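Side-chain contacts in OxsB protein (Bacillus megaterium, PDB 5UL3), which catalyses the radical-driven oxidative ring contraction of dAMP to an oxetane aldehyde in oxetanocin A biosynthesis, using S-adenosylmethionine, a [4Fe-4S] cluster and cobalamin: residues A[554-559]-A[565-570]; A[221-226]-A[546-551]; A[440-445]-A[478-483]. All coordinates share one frame; numbering follows the deposited sequence. Where two conformers were deposited one is given.

Contact 1: A[554-559]-A[565-570]; sequences RMVQLT and VNLIMN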
ATOM      1  N   ARG A 554      -8.250  22.014  -6.261  1.00 34.97           N
ATOM      2  CA  ARG A 554      -8.504  23.112  -7.191  1.00 38.56           C
ATOM      3  C   ARG A 554      -9.982  23.488  -7.234  1.00 41.75           C
ATOM      4  O   ARG A 554     -10.309  24.668  -7.420  1.00 37.92           O
ATOM      5  CB  ARG A 554      -7.983  22.748  -8.578  1.00 36.43           C
ATOM      6  CG  ARG A 554      -6.487  22.450  -8.566  1.00 40.76           C
ATOM      7  CD  ARG A 554      -5.886  22.368  -9.959  1.00 47.56           C
ATOM      8  NE  ARG A 554      -6.362  21.216 -10.717  1.00 49.10           N
ATOM      9  CZ  ARG A 554      -5.836  19.996 -10.645  1.00 42.31           C
ATOM     10  NH1 ARG A 554      -4.812  19.744  -9.831  1.00 46.11           N
ATOM     11  NH2 ARG A 554      -6.336  19.020 -11.392  1.00 47.33           N
ATOM     12  N   MET A 555     -10.884  22.516  -7.050  1.00 39.60           N
ATOM     13  CA  MET A 555     -12.304  22.837  -6.906  1.00 37.01           C
ATOM     14  C   MET A 555     -12.542  23.709  -5.686  1.00 39.48           C
ATOM     15  O   MET A 555     -13.358  24.641  -5.722  1.00 37.00           O
ATOM     16  CB  MET A 555     -13.132  21.554  -6.803  1.00 30.68           C
ATOM     17  CG  MET A 555     -13.123  20.707  -8.057  1.00 38.15           C
ATOM     18  SD  MET A 555     -13.555  18.967  -7.763  1.00 36.78           S
ATOM     19  CE  MET A 555     -15.159  19.090  -6.981  1.00 33.71           C
ATOM     20  N   VAL A 556     -11.843  23.419  -4.590  1.00 34.28           N
ATOM     21  CA  VAL A 556     -11.977  24.225  -3.384  1.00 35.89           C
ATOM     22  C   VAL A 556     -11.420  25.622  -3.625  1.00 49.13           C
ATOM     23  O   VAL A 556     -12.045  26.628  -3.268  1.00 43.15           O
ATOM     24  CB  VAL A 556     -11.278  23.538  -2.202  1.00 34.93           C
ATOM     25  CG1 VAL A 556     -11.081  24.518  -1.043  1.00 34.94           C
ATOM     26  CG2 VAL A 556     -12.086  22.339  -1.766  1.00 27.92           C
ATOM     27  N   GLN A 557     -10.239  25.703  -4.240  1.00 38.54           N
ATOM     28  CA  GLN A 557      -9.660  27.003  -4.559  1.00 45.12           C
ATOM     29  C   GLN A 557     -10.580  27.806  -5.480  1.00 48.68           C
ATOM     30  O   GLN A 557     -10.685  29.031  -5.349  1.00 54.87           O
ATOM     31  CB  GLN A 557      -8.274  26.810  -5.178  1.00 40.51           C
ATOM     32  CG  GLN A 557      -7.201  26.463  -4.148  1.00 45.15           C
ATOM     33  CD  GLN A 557      -5.977  25.790  -4.753  1.00 51.97           C
ATOM     34  OE1 GLN A 557      -5.988  25.378  -5.912  1.00 47.54           O
ATOM     35  NE2 GLN A 557      -4.914  25.669  -3.959  1.00 51.33           N
ATOM     36  N   LEU A 558     -11.276  27.129  -6.399  1.00 47.60           N
ATOM     37  CA  LEU A 558     -12.198  27.823  -7.291  1.00 43.85           C
ATOM     38  C   LEU A 558     -13.449  28.287  -6.556  1.00 54.24           C
ATOM     39  O   LEU A 558     -14.006  29.342  -6.885  1.00 56.57           O
ATOM     40  CB  LEU A 558     -12.562  26.914  -8.466  1.00 47.76           C
ATOM     41  CG  LEU A 558     -13.324  27.487  -9.662  1.00 63.61           C
ATOM     42  CD1 LEU A 558     -12.773  26.883 -10.942  1.00 60.06           C
ATOM     43  CD2 LEU A 558     -14.823  27.216  -9.544  1.00 53.68           C
ATOM     44  N   THR A 559     -13.906  27.519  -5.564  1.00 39.34           N
ATOM     45  CA  THR A 559     -15.027  27.955  -4.740  1.00 50.09           C
ATOM     46  C   THR A 559     -14.638  29.118  -3.831  1.00 51.00           C
ATOM     47  O   THR A 559     -15.470  29.989  -3.552  1.00 52.46           O
ATOM     48  CB  THR A 559     -15.557  26.777  -3.915  1.00 45.60           C
ATOM     49  OG1 THR A 559     -15.890  25.696  -4.796  1.00 46.20           O
ATOM     50  CG2 THR A 559     -16.801  27.166  -3.133  1.00 45.47           C
ATOM     51  N   VAL A 565     -14.856  33.382   0.032  1.00 69.83           N
ATOM     52  CA  VAL A 565     -14.692  32.837   1.372  1.00 57.76           C
ATOM     53  C   VAL A 565     -13.353  32.113   1.433  1.00 60.67           C
ATOM     54  O   VAL A 565     -12.895  31.530   0.446  1.00 63.98           O
ATOM     55  CB  VAL A 565     -15.866  31.901   1.752  1.00 62.77           C
ATOM     56  CG1 VAL A 565     -15.999  30.762   0.747  1.00 56.23           C
ATOM     57  CG2 VAL A 565     -15.715  31.371   3.177  1.00 60.02           C
ATOM     58  N   ASN A 566     -12.707  32.182   2.592  1.00 60.59           N
ATOM     59  CA  ASN A 566     -11.467  31.454   2.823  1.00 60.76           C
ATOM     60  C   ASN A 566     -11.789  30.087   3.423  1.00 62.09           C
ATOM     61  O   ASN A 566     -12.361  29.998   4.516  1.00 61.12           O
ATOM     62  CB  ASN A 566     -10.531  32.251   3.730  1.00 59.96           C
ATOM     63  CG  ASN A 566      -9.491  33.037   2.945  1.00 78.29           C
ATOM     64  OD1 ASN A 566      -9.575  33.153   1.719  1.00 82.35           O
ATOM     65  ND2 ASN A 566      -8.501  33.578   3.650  1.00 76.91           N
ATOM     66  N   LEU A 567     -11.434  29.026   2.700  1.00 55.59           N
ATOM     67  CA  LEU A 567     -11.663  27.662   3.151  1.00 47.31           C
ATOM     68  C   LEU A 567     -10.385  26.919   3.498  1.00 41.47           C
ATOM     69  O   LEU A 567     -10.393  26.101   4.417  1.00 45.59           O
ATOM     70  CB  LEU A 567     -12.424  26.867   2.080  1.00 45.52           C
ATOM     71  CG  LEU A 567     -13.826  27.359   1.716  1.00 41.41           C
ATOM     72  CD1 LEU A 567     -14.387  26.593   0.528  1.00 39.42           C
ATOM     73  CD2 LEU A 567     -14.769  27.259   2.904  1.00 40.40           C
ATOM     74  N   ILE A 568      -9.290  27.184   2.793  1.00 47.33           N
ATOM     75  CA  ILE A 568      -8.020  26.512   3.049  1.00 49.79           C
ATOM     76  C   ILE A 568      -7.251  27.312   4.092  1.00 51.24           C
ATOM     77  O   ILE A 568      -6.847  28.452   3.839  1.00 47.66           O
ATOM     78  CB  ILE A 568      -7.202  26.349   1.759  1.00 43.96           C
ATOM     79  CG1 ILE A 568      -8.006  25.569   0.716  1.00 46.87           C
ATOM     80  CG2 ILE A 568      -5.880  25.641   2.057  1.00 45.46           C
ATOM     81  CD1 ILE A 568      -7.294  25.385  -0.610  1.00 48.76           C
ATOM     82  N   MET A 569      -7.035  26.708   5.258  1.00 45.94           N
ATOM     83  CA  MET A 569      -6.341  27.356   6.362  1.00 51.41           C
ATOM     84  C   MET A 569      -4.832  27.376   6.094  1.00 62.39           C
ATOM     85  O   MET A 569      -4.368  27.099   4.983  1.00 53.08           O
ATOM     86  CB  MET A 569      -6.692  26.654   7.670  1.00 58.69           C
ATOM     87  CG  MET A 569      -8.193  26.492   7.888  1.00 62.40           C
ATOM     88  SD  MET A 569      -9.110  28.032   7.628  1.00 82.46           S
ATOM     89  CE  MET A 569      -8.430  29.057   8.934  1.00 81.34           C
ATOM     90  N   ASN A 570      -4.048  27.718   7.123  1.00 52.83           N
ATOM     91  CA  ASN A 570      -2.594  27.862   6.997  1.00 60.03           C
ATOM     92  C   ASN A 570      -2.244  28.818   5.856  1.00 60.39           C
ATOM     93  O   ASN A 570      -1.249  28.647   5.148  1.00 60.08           O
ATOM     94  CB  ASN A 570      -1.921  26.494   6.818  1.00 65.15           C
ATOM     95  CG  ASN A 570      -0.404  26.544   6.997  1.00 80.43           C
ATOM     96  OD1 ASN A 570       0.149  27.537   7.475  1.00 77.68           O
ATOM     97  ND2 ASN A 570       0.273  25.460   6.611  1.00 72.73           N
TER

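Contact 2: A[221-226]-A[546-551]; sequences SFSPEQ and ILMNTP. With EDO (1,2-ethanediol), chain B.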
ATOM      1  N   SER A 221       8.628  14.440  -3.325  1.00 29.74           N
ATOM      2  CA  SER A 221       8.131  14.714  -4.671  1.00 29.74           C
ATOM      3  C   SER A 221       7.112  15.846  -4.662  1.00 31.70           C
ATOM      4  O   SER A 221       7.121  16.719  -5.541  1.00 31.45           O
ATOM      5  CB  SER A 221       7.497  13.456  -5.260  1.00 25.61           C
ATOM      6  OG  SER A 221       7.038  13.690  -6.587  1.00 29.45           O
ATOM      7  N   PHE A 222       6.212  15.835  -3.690  1.00 31.56           N
ATOM      8  CA  PHE A 222       5.150  16.837  -3.664  1.00 33.23           C
ATOM      9  C   PHE A 222       5.623  18.169  -3.094  1.00 39.70           C
ATOM     10  O   PHE A 222       5.127  19.228  -3.506  1.00 36.48           O
ATOM     11  CB  PHE A 222       3.949  16.307  -2.871  1.00 33.04           C
ATOM     12  CG  PHE A 222       3.016  15.432  -3.683  1.00 34.91           C
ATOM     13  CD1 PHE A 222       3.407  14.927  -4.914  1.00 34.50           C
ATOM     14  CD2 PHE A 222       1.754  15.111  -3.208  1.00 40.95           C
ATOM     15  CE1 PHE A 222       2.557  14.115  -5.657  1.00 38.04           C
ATOM     16  CE2 PHE A 222       0.901  14.301  -3.946  1.00 36.69           C
ATOM     17  CZ  PHE A 222       1.301  13.806  -5.164  1.00 38.03           C
ATOM     18  N   SER A 223       6.587  18.152  -2.179  1.00 33.56           N
ATOM     19  CA  SER A 223       7.029  19.361  -1.486  1.00 42.14           C
ATOM     20  C   SER A 223       8.552  19.466  -1.507  1.00 36.95           C
ATOM     21  O   SER A 223       9.205  19.386  -0.462  1.00 37.04           O
ATOM     22  CB  SER A 223       6.497  19.365  -0.056  1.00 40.30           C
ATOM     23  OG  SER A 223       5.087  19.205  -0.025  1.00 41.09           O
ATOM     24  N   PRO A 224       9.149  19.669  -2.683  1.00 37.41           N
ATOM     25  CA  PRO A 224      10.619  19.692  -2.751  1.00 34.90           C
ATOM     26  C   PRO A 224      11.250  20.931  -2.127  1.00 47.18           C
ATOM     27  O   PRO A 224      12.374  20.840  -1.610  1.00 43.46           O
ATOM     28  CB  PRO A 224      10.900  19.620  -4.258  1.00 40.11           C
ATOM     29  CG  PRO A 224       9.698  20.205  -4.886  1.00 37.35           C
ATOM     30  CD  PRO A 224       8.538  19.801  -4.013  1.00 36.82           C
ATOM     31  N   GLU A 225      10.558  22.072  -2.144  0.50 42.58           N
ATOM     32  CA  GLU A 225      11.163  23.327  -1.702  0.50 40.65           C
ATOM     33  C   GLU A 225      11.591  23.267  -0.238  0.50 43.31           C
ATOM     34  O   GLU A 225      12.628  23.829   0.134  0.50 42.80           O
ATOM     35  CB  GLU A 225      10.189  24.485  -1.937  0.50 45.31           C
ATOM     36  CG  GLU A 225       8.846  24.349  -1.220  0.50 44.78           C
ATOM     37  CD  GLU A 225       7.926  23.310  -1.852  0.50 43.09           C
ATOM     38  OE1 GLU A 225       8.082  23.017  -3.053  0.50 42.23           O
ATOM     39  OE2 GLU A 225       7.049  22.781  -1.139  0.50 48.08           O
ATOM     40  N   GLN A 226      10.809  22.593   0.609  1.00 42.04           N
ATOM     41  CA  GLN A 226      11.188  22.474   2.011  1.00 39.00           C
ATOM     42  C   GLN A 226      12.462  21.660   2.174  1.00 46.60           C
ATOM     43  O   GLN A 226      13.251  21.915   3.095  1.00 48.51           O
ATOM     44  CB  GLN A 226      10.053  21.847   2.824  1.00 50.98           C
ATOM     45  CG  GLN A 226       9.073  22.849   3.456  1.00 60.67           C
ATOM     46  CD  GLN A 226       7.852  23.118   2.585  1.00 71.59           C
ATOM     47  OE1 GLN A 226       7.817  22.740   1.413  1.00 64.92           O
ATOM     48  NE2 GLN A 226       6.841  23.767   3.161  1.00 68.01           N
ATOM     49  N   ILE A 546      -7.834  16.571   1.959  1.00 28.87           N
ATOM     50  CA  ILE A 546      -7.572  17.091   0.626  1.00 30.07           C
ATOM     51  C   ILE A 546      -6.068  17.093   0.407  1.00 39.73           C
ATOM     52  O   ILE A 546      -5.339  17.876   1.029  1.00 33.66           O
ATOM     53  CB  ILE A 546      -8.177  18.488   0.448  1.00 32.35           C
ATOM     54  CG1 ILE A 546      -9.670  18.439   0.787  1.00 34.09           C
ATOM     55  CG2 ILE A 546      -7.961  18.978  -0.968  1.00 29.00           C
ATOM     56  CD1 ILE A 546     -10.379  19.777   0.677  1.00 30.08           C
ATOM     57  N   LEU A 547      -5.595  16.209  -0.468  1.00 32.72           N
ATOM     58  CA  LEU A 547      -4.163  16.124  -0.694  1.00 30.74           C
ATOM     59  C   LEU A 547      -3.724  17.183  -1.695  1.00 33.22           C
ATOM     60  O   LEU A 547      -4.535  17.757  -2.431  1.00 32.70           O
ATOM     61  CB  LEU A 547      -3.770  14.729  -1.195  1.00 27.98           C
ATOM     62  CG  LEU A 547      -3.993  13.524  -0.277  1.00 36.52           C
ATOM     63  CD1 LEU A 547      -3.437  12.271  -0.924  1.00 35.14           C
ATOM     64  CD2 LEU A 547      -3.375  13.734   1.099  1.00 38.92           C
ATOM     65  N   MET A 548      -2.414  17.434  -1.718  1.00 32.11           N
ATOM     66  CA  MET A 548      -1.843  18.316  -2.724  1.00 35.98           C
ATOM     67  C   MET A 548      -2.056  17.731  -4.116  1.00 34.03           C
ATOM     68  O   MET A 548      -2.174  16.512  -4.293  1.00 32.12           O
ATOM     69  CB  MET A 548      -0.340  18.524  -2.471  1.00 34.66           C
ATOM     70  CG  MET A 548      -0.000  19.138  -1.116  1.00 42.94           C
ATOM     71  SD  MET A 548       1.790  19.157  -0.796  1.00 38.46           S
ATOM     72  CE  MET A 548       2.362  20.124  -2.195  1.00 35.75           C
ATOM     73  N   ASN A 549      -2.128  18.617  -5.108  1.00 32.05           N
ATOM     74  CA  ASN A 549      -2.158  18.253  -6.523  1.00 30.96           C
ATOM     75  C   ASN A 549      -3.425  17.511  -6.927  1.00 39.05           C
ATOM     76  O   ASN A 549      -3.419  16.771  -7.919  1.00 39.73           O
ATOM     77  CB  ASN A 549      -0.929  17.419  -6.912  1.00 31.94           C
ATOM     78  CG  ASN A 549       0.360  18.196  -6.773  1.00 44.27           C
ATOM     79  OD1 ASN A 549       0.415  19.385  -7.092  1.00 38.02           O
ATOM     80  ND2 ASN A 549       1.400  17.536  -6.284  1.00 40.36           N
ATOM     81  N   THR A 550      -4.532  17.699  -6.184  1.00 33.88           N
ATOM     82  CA  THR A 550      -5.777  17.035  -6.522  1.00 29.01           C
ATOM     83  C   THR A 550      -6.728  17.983  -7.244  1.00 28.95           C
ATOM     84  O   THR A 550      -6.774  19.177  -6.939  1.00 31.52           O
ATOM     85  CB  THR A 550      -6.484  16.534  -5.262  1.00 27.43           C
ATOM     86  OG1 THR A 550      -6.634  17.623  -4.334  1.00 29.78           O
ATOM     87  CG2 THR A 550      -5.700  15.380  -4.631  1.00 26.81           C
ATOM     88  N   PRO A 551      -7.526  17.443  -8.169  1.00 28.47           N
ATOM     89  CA  PRO A 551      -8.660  18.217  -8.693  1.00 24.80           C
ATOM     90  C   PRO A 551      -9.545  18.779  -7.603  1.00 35.03           C
ATOM     91  O   PRO A 551     -10.050  19.901  -7.740  1.00 31.43           O
ATOM     92  CB  PRO A 551      -9.406  17.183  -9.556  1.00 31.36           C
ATOM     93  CG  PRO A 551      -8.351  16.244 -10.006  1.00 29.93           C
ATOM     94  CD  PRO A 551      -7.426  16.122  -8.807  1.00 24.15           C
TER
HETATM   95  C1  EDO B 826       5.732  14.615  -9.417  1.00 48.85           C
HETATM   96  O1  EDO B 826       5.030  14.887  -8.187  1.00 46.84           O
HETATM   97  C2  EDO B 826       6.596  15.813  -9.813  1.00 49.62           C
HETATM   98  O2  EDO B 826       7.465  16.212  -8.746  1.00 57.95           O
HETATM   99  O   HOH W   1       3.898  19.245  -6.092  1.00 47.04           O

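Contact 3: A[440-445]-A[478-483]; sequences NQQLKR and QLMKGL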
ATOM      1  N   ASN A 440     -25.361  10.232  -5.302  1.00 28.05           N
ATOM      2  CA  ASN A 440     -24.944  10.411  -6.694  1.00 26.88           C
ATOM      3  C   ASN A 440     -24.265  11.764  -6.910  1.00 26.18           C
ATOM      4  O   ASN A 440     -23.273  11.854  -7.647  1.00 27.33           O
ATOM      5  CB  ASN A 440     -26.137  10.216  -7.627  1.00 32.66           C
ATOM      6  CG  ASN A 440     -26.516   8.753  -7.753  1.00 39.32           C
ATOM      7  OD1 ASN A 440     -25.655   7.880  -7.651  1.00 36.59           O
ATOM      8  ND2 ASN A 440     -27.801   8.476  -7.957  1.00 38.01           N
ATOM      9  N   GLN A 441     -24.767  12.820  -6.267  1.00 27.17           N
ATOM     10  CA  GLN A 441     -24.103  14.122  -6.347  1.00 29.54           C
ATOM     11  C   GLN A 441     -22.687  14.053  -5.784  1.00 29.32           C
ATOM     12  O   GLN A 441     -21.738  14.555  -6.394  1.00 26.57           O
ATOM     13  CB  GLN A 441     -24.906  15.177  -5.584  1.00 37.14           C
ATOM     14  CG  GLN A 441     -26.211  15.564  -6.234  1.00 43.42           C
ATOM     15  CD  GLN A 441     -27.001  16.548  -5.386  1.00 49.88           C
ATOM     16  OE1 GLN A 441     -26.578  16.934  -4.293  1.00 41.10           O
ATOM     17  NE2 GLN A 441     -28.161  16.959  -5.892  1.00 62.56           N
ATOM     18  N   GLN A 442     -22.527  13.437  -4.610  1.00 27.89           N
ATOM     19  CA  GLN A 442     -21.200  13.365  -3.999  1.00 25.13           C
ATOM     20  C   GLN A 442     -20.260  12.501  -4.823  1.00 25.54           C
ATOM     21  O   GLN A 442     -19.087  12.852  -4.998  1.00 26.33           O
ATOM     22  CB  GLN A 442     -21.301  12.841  -2.563  1.00 27.10           C
ATOM     23  CG  GLN A 442     -19.999  12.944  -1.755  1.00 24.89           C
ATOM     24  CD  GLN A 442     -20.168  12.372  -0.359  1.00 24.20           C
ATOM     25  OE1 GLN A 442     -20.758  11.311  -0.198  1.00 26.88           O
ATOM     26  NE2 GLN A 442     -19.698  13.090   0.651  1.00 23.36           N
ATOM     27  N   LEU A 443     -20.762  11.390  -5.375  1.00 25.19           N
ATOM     28  CA  LEU A 443     -19.938  10.580  -6.268  1.00 22.63           C
ATOM     29  C   LEU A 443     -19.410  11.409  -7.434  1.00 34.38           C
ATOM     30  O   LEU A 443     -18.266  11.234  -7.872  1.00 26.85           O
ATOM     31  CB  LEU A 443     -20.738   9.384  -6.784  1.00 23.42           C
ATOM     32  CG  LEU A 443     -20.882   8.256  -5.752  1.00 27.54           C
ATOM     33  CD1 LEU A 443     -21.963   7.285  -6.195  1.00 29.02           C
ATOM     34  CD2 LEU A 443     -19.538   7.520  -5.569  1.00 24.53           C
ATOM     35  N   LYS A 444     -20.229  12.327  -7.949  1.00 25.82           N
ATOM     36  CA  LYS A 444     -19.763  13.164  -9.043  1.00 27.93           C
ATOM     37  C   LYS A 444     -18.719  14.176  -8.565  1.00 21.91           C
ATOM     38  O   LYS A 444     -17.737  14.435  -9.278  1.00 28.67           O
ATOM     39  CB  LYS A 444     -20.965  13.857  -9.704  1.00 28.42           C
ATOM     40  CG  LYS A 444     -20.632  14.539 -11.010  1.00 44.91           C
ATOM     41  CD  LYS A 444     -21.898  15.123 -11.625  1.00 53.50           C
ATOM     42  CE  LYS A 444     -21.627  16.446 -12.323  1.00 58.38           C
ATOM     43  NZ  LYS A 444     -22.895  17.202 -12.533  1.00 53.18           N
ATOM     44  N   ARG A 445     -18.920  14.779  -7.384  1.00 24.19           N
ATOM     45  CA  ARG A 445     -17.900  15.665  -6.823  1.00 27.08           C
ATOM     46  C   ARG A 445     -16.599  14.907  -6.589  1.00 29.28           C
ATOM     47  O   ARG A 445     -15.514  15.488  -6.690  1.00 26.04           O
ATOM     48  CB  ARG A 445     -18.349  16.261  -5.490  1.00 27.68           C
ATOM     49  CG  ARG A 445     -19.459  17.307  -5.558  1.00 28.10           C
ATOM     50  CD  ARG A 445     -19.434  18.147  -4.291  1.00 26.70           C
ATOM     51  NE  ARG A 445     -19.731  17.402  -3.058  1.00 30.20           N
ATOM     52  CZ  ARG A 445     -20.939  16.967  -2.710  1.00 30.91           C
ATOM     53  NH1 ARG A 445     -21.997  17.175  -3.499  1.00 29.19           N
ATOM     54  NH2 ARG A 445     -21.097  16.323  -1.565  1.00 29.23           N
ATOM     55  N   GLN A 478     -15.869  18.901   1.997  1.00 31.51           N
ATOM     56  CA  GLN A 478     -15.944  20.315   2.340  1.00 30.45           C
ATOM     57  C   GLN A 478     -16.843  21.103   1.398  1.00 31.84           C
ATOM     58  O   GLN A 478     -17.367  22.148   1.797  1.00 39.65           O
ATOM     59  CB  GLN A 478     -14.534  20.918   2.360  1.00 31.80           C
ATOM     60  CG  GLN A 478     -13.670  20.475   3.553  1.00 30.71           C
ATOM     61  CD  GLN A 478     -12.919  19.163   3.323  1.00 26.83           C
ATOM     62  OE1 GLN A 478     -13.150  18.451   2.342  1.00 27.70           O
ATOM     63  NE2 GLN A 478     -12.000  18.857   4.229  1.00 31.87           N
ATOM     64  N   LEU A 479     -17.058  20.629   0.176  1.00 32.20           N
ATOM     65  CA  LEU A 479     -17.897  21.366  -0.760  1.00 32.44           C
ATOM     66  C   LEU A 479     -19.364  20.966  -0.685  1.00 35.59           C
ATOM     67  O   LEU A 479     -20.171  21.497  -1.456  1.00 31.99           O
ATOM     68  CB  LEU A 479     -17.378  21.184  -2.193  1.00 29.99           C
ATOM     69  CG  LEU A 479     -15.945  21.692  -2.379  1.00 32.81           C
ATOM     70  CD1 LEU A 479     -15.452  21.534  -3.814  1.00 35.49           C
ATOM     71  CD2 LEU A 479     -15.852  23.149  -1.930  1.00 39.10           C
ATOM     72  N   MET A 480     -19.734  20.068   0.229  1.00 29.43           N
ATOM     73  CA  MET A 480     -21.118  19.633   0.351  1.00 30.35           C
ATOM     74  C   MET A 480     -21.979  20.757   0.918  1.00 30.71           C
ATOM     75  O   MET A 480     -21.638  21.362   1.938  1.00 29.78           O
ATOM     76  CB  MET A 480     -21.225  18.412   1.267  1.00 32.35           C
ATOM     77  CG  MET A 480     -22.639  17.803   1.336  1.00 27.10           C
ATOM     78  SD  MET A 480     -22.761  16.553   2.640  1.00 30.87           S
ATOM     79  CE  MET A 480     -21.595  15.309   2.025  1.00 28.99           C
ATOM     80  N   LYS A 481     -23.109  21.006   0.270  1.00 36.37           N
ATOM     81  CA  LYS A 481     -24.056  22.034   0.686  1.00 37.51           C
ATOM     82  C   LYS A 481     -25.343  21.360   1.133  1.00 27.74           C
ATOM     83  O   LYS A 481     -25.950  20.604   0.364  1.00 35.57           O
ATOM     84  CB  LYS A 481     -24.322  23.020  -0.452  1.00 38.12           C
ATOM     85  CG  LYS A 481     -23.140  23.928  -0.744  1.00 44.43           C
ATOM     86  CD  LYS A 481     -23.484  25.021  -1.748  1.00 44.24           C
ATOM     87  CE  LYS A 481     -22.324  25.995  -1.881  1.00 55.15           C
ATOM     88  NZ  LYS A 481     -22.604  27.050  -2.892  1.00 67.77           N
ATOM     89  N   GLY A 482     -25.755  21.645   2.360  1.00 29.77           N
ATOM     90  CA  GLY A 482     -26.966  21.074   2.914  1.00 38.00           C
ATOM     91  C   GLY A 482     -26.756  19.647   3.377  1.00 39.67           C
ATOM     92  O   GLY A 482     -25.669  19.081   3.276  1.00 33.72           O
ATOM     93  N   LEU A 483     -27.839  19.048   3.869  1.00 36.60           N
ATOM     94  CA  LEU A 483     -27.805  17.723   4.473  1.00 37.90           C
ATOM     95  C   LEU A 483     -28.238  16.603   3.528  1.00 31.98           C
ATOM     96  O   LEU A 483     -28.149  15.429   3.912  1.00 36.67           O
ATOM     97  CB  LEU A 483     -28.690  17.702   5.729  1.00 30.85           C
ATOM     98  CG  LEU A 483     -28.280  18.637   6.871  1.00 37.17           C
ATOM     99  CD1 LEU A 483     -29.354  18.696   7.962  1.00 39.36           C
ATOM    100  CD2 LEU A 483     -26.942  18.219   7.474  1.00 33.91           C
TER
HETATM  101  O   HOH W   2     -26.556  18.641  -1.917  1.00 50.41           O

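Contact 1: A[554-559]-A[565-570]
I568, V556 and L567 bury the most surface here. The loop after helix 551-563 folds back along one flank of the helix, and these residues pack the two together. The contact is apolar and local, with five residues between the two segments.

V556 faces the loop with its CG1 methyl. That branch lies anti to the backbone N (chi1 165°) and meets two consecutive loop residues. V556 CG1 is 3.7 Å from I568 CG1 and 4.1 Å from L567 CB. The other methyl, V556 CG2, turns to I546 and L479.

I568 comes in from the loop with an extended chain (chi2 179°). The extension carries the CD1 methyl past V556 to the next helical residue. I568 CD1 meets Q557 CG at 3.7 Å, and the two side chains cross obliquely. The CB of Q557 points away from the loop, but the chain beyond it swings back. Its CG makes the closer approach to I568 CD1, and its amide nitrogen NE2 follows at 4.1 Å from the same I568 CD1. Y581 of strand 580-581 touches both Q557 and I568.

L567 covers the helix one turn on. Its CD1 methyl lies 4.4 Å from T559 CG2, a loose contact. The loop backbone is tied back to the helix by E560, whose OE2 accepts hydrogen bonds from the N atoms of both L567 and I568, and it also pairs by backbone hydrogen bonds, L567 with S584 and M569 with A582.

T559 turns its hydroxyl back to its own helix. T559 OG1 donates to M555 O at 2.9 Å, while T559 N reaches the same oxygen from the opposite face of the carbonyl plane.

Contact 2: A[221-226]-A[546-551]
M548 runs past the F222 ring in the opposite direction, with its CB 4.1 Å from F222 CD2. Its sulfur lies at the end of helix 218-222, where M548 SD is 3.4 Å from S223 OG. The bend at chi3 (59°) turns the methyl toward the helix backbone, and M548 CE packs 3.2 Å from F222 O.

Residues 547-550 form a type II beta turn, whose first residue, L547, touches the cobalamin. The turn joins strand 546-547 to helix 551-563 and meets the Rossmann-fold cobalamin domain at F222, whose side chain is close to the bound cobalamin and to P322 and H325.

N549 lies over one face of the F222 ring. Its ND2 is 3.5 Å above the plane, over the centre, and the amide stands nearly upright, 84° from the ring. A water accepts from N549 ND2 at 3.0 Å and donates to F222 O at 2.9 Å. At the ring edge, a 1,2-ethanediol, probably from the crystallisation liquor, sets O1 3.6 Å from F222 CE1 and donates through O1 to S221 OG. T550 closes the turn, with OG1 donating to L547 O at 2.8 Å. It is also the N-cap of helix 551-563.

Contact 3: A[440-445]-A[478-483]
R445 lays its guanidinium over the backbone and side-chain base of M480. The contact joins the short helix 440-445 to the loop after strand 470-473, within the partial TIM-barrel domain of this radical SAM enzyme. Strands 432-436 and 470-473, which precede these two segments, are adjacent parallel strands of its mixed sheet.

The guanidinium is layered between two backbone positions. M480 CA is 3.8 Å above one face, offset toward the rim, and Q442 CA is 3.7 Å from the opposite face. The arginine chain bends at its third torsion (chi3 -64°), which brings the flat end across the methionine. The two side chains cross at about a right angle. R445 NH2 is 3.5 Å from M480 CB and 3.6 Å from M480 CG. Nearer the helix, R445 CD packs on L479 CB at 4.2 Å. R445 NH2 also forms a salt bridge with D477 OD1 and a hydrogen bond with N485 OD1, which probably help fix the plane of the group.

The Q442 and M480 side chains run at a slant to each other. The extended glutamine chain, with CG anti to the backbone N (chi1 -170°), carries the amide NE2 to the M480 CE methyl. The methionine is bent at its own last torsion, and its methyl also lies near the arginine, with M480 CE 3.8 Å from R445 NH2. Q442 OE1 bonds to S437 OG and accepts from N489 ND2, in a residue about 7 Å, side chain to side chain, from E436, which binds S-adenosylmethionine. Q442 NE2 donates to M475 O and lies 3.2 Å from M480 CE.

From the N terminus, contact 2 opens at 221-226, within the Rossmann domain, and closes only some 320 residues later, at 546-551. Within this long loop lies contact 3, which closes the short excursion from 440-445 to 478-483. Contact 1 follows in series: its tight loop opens just past 546-551, on helix 551-563, and crosses neither of the others. Contact 2 joins the cobalamin domain to the turn before that helix. Contact 3 works inside the radical SAM domain. Helix 551-563 brings them together: R554 lies beside N549, M555 and T559 touch L479, and M555 reaches R445. I546 in turn packs on Q478, linking contacts 2 and 3.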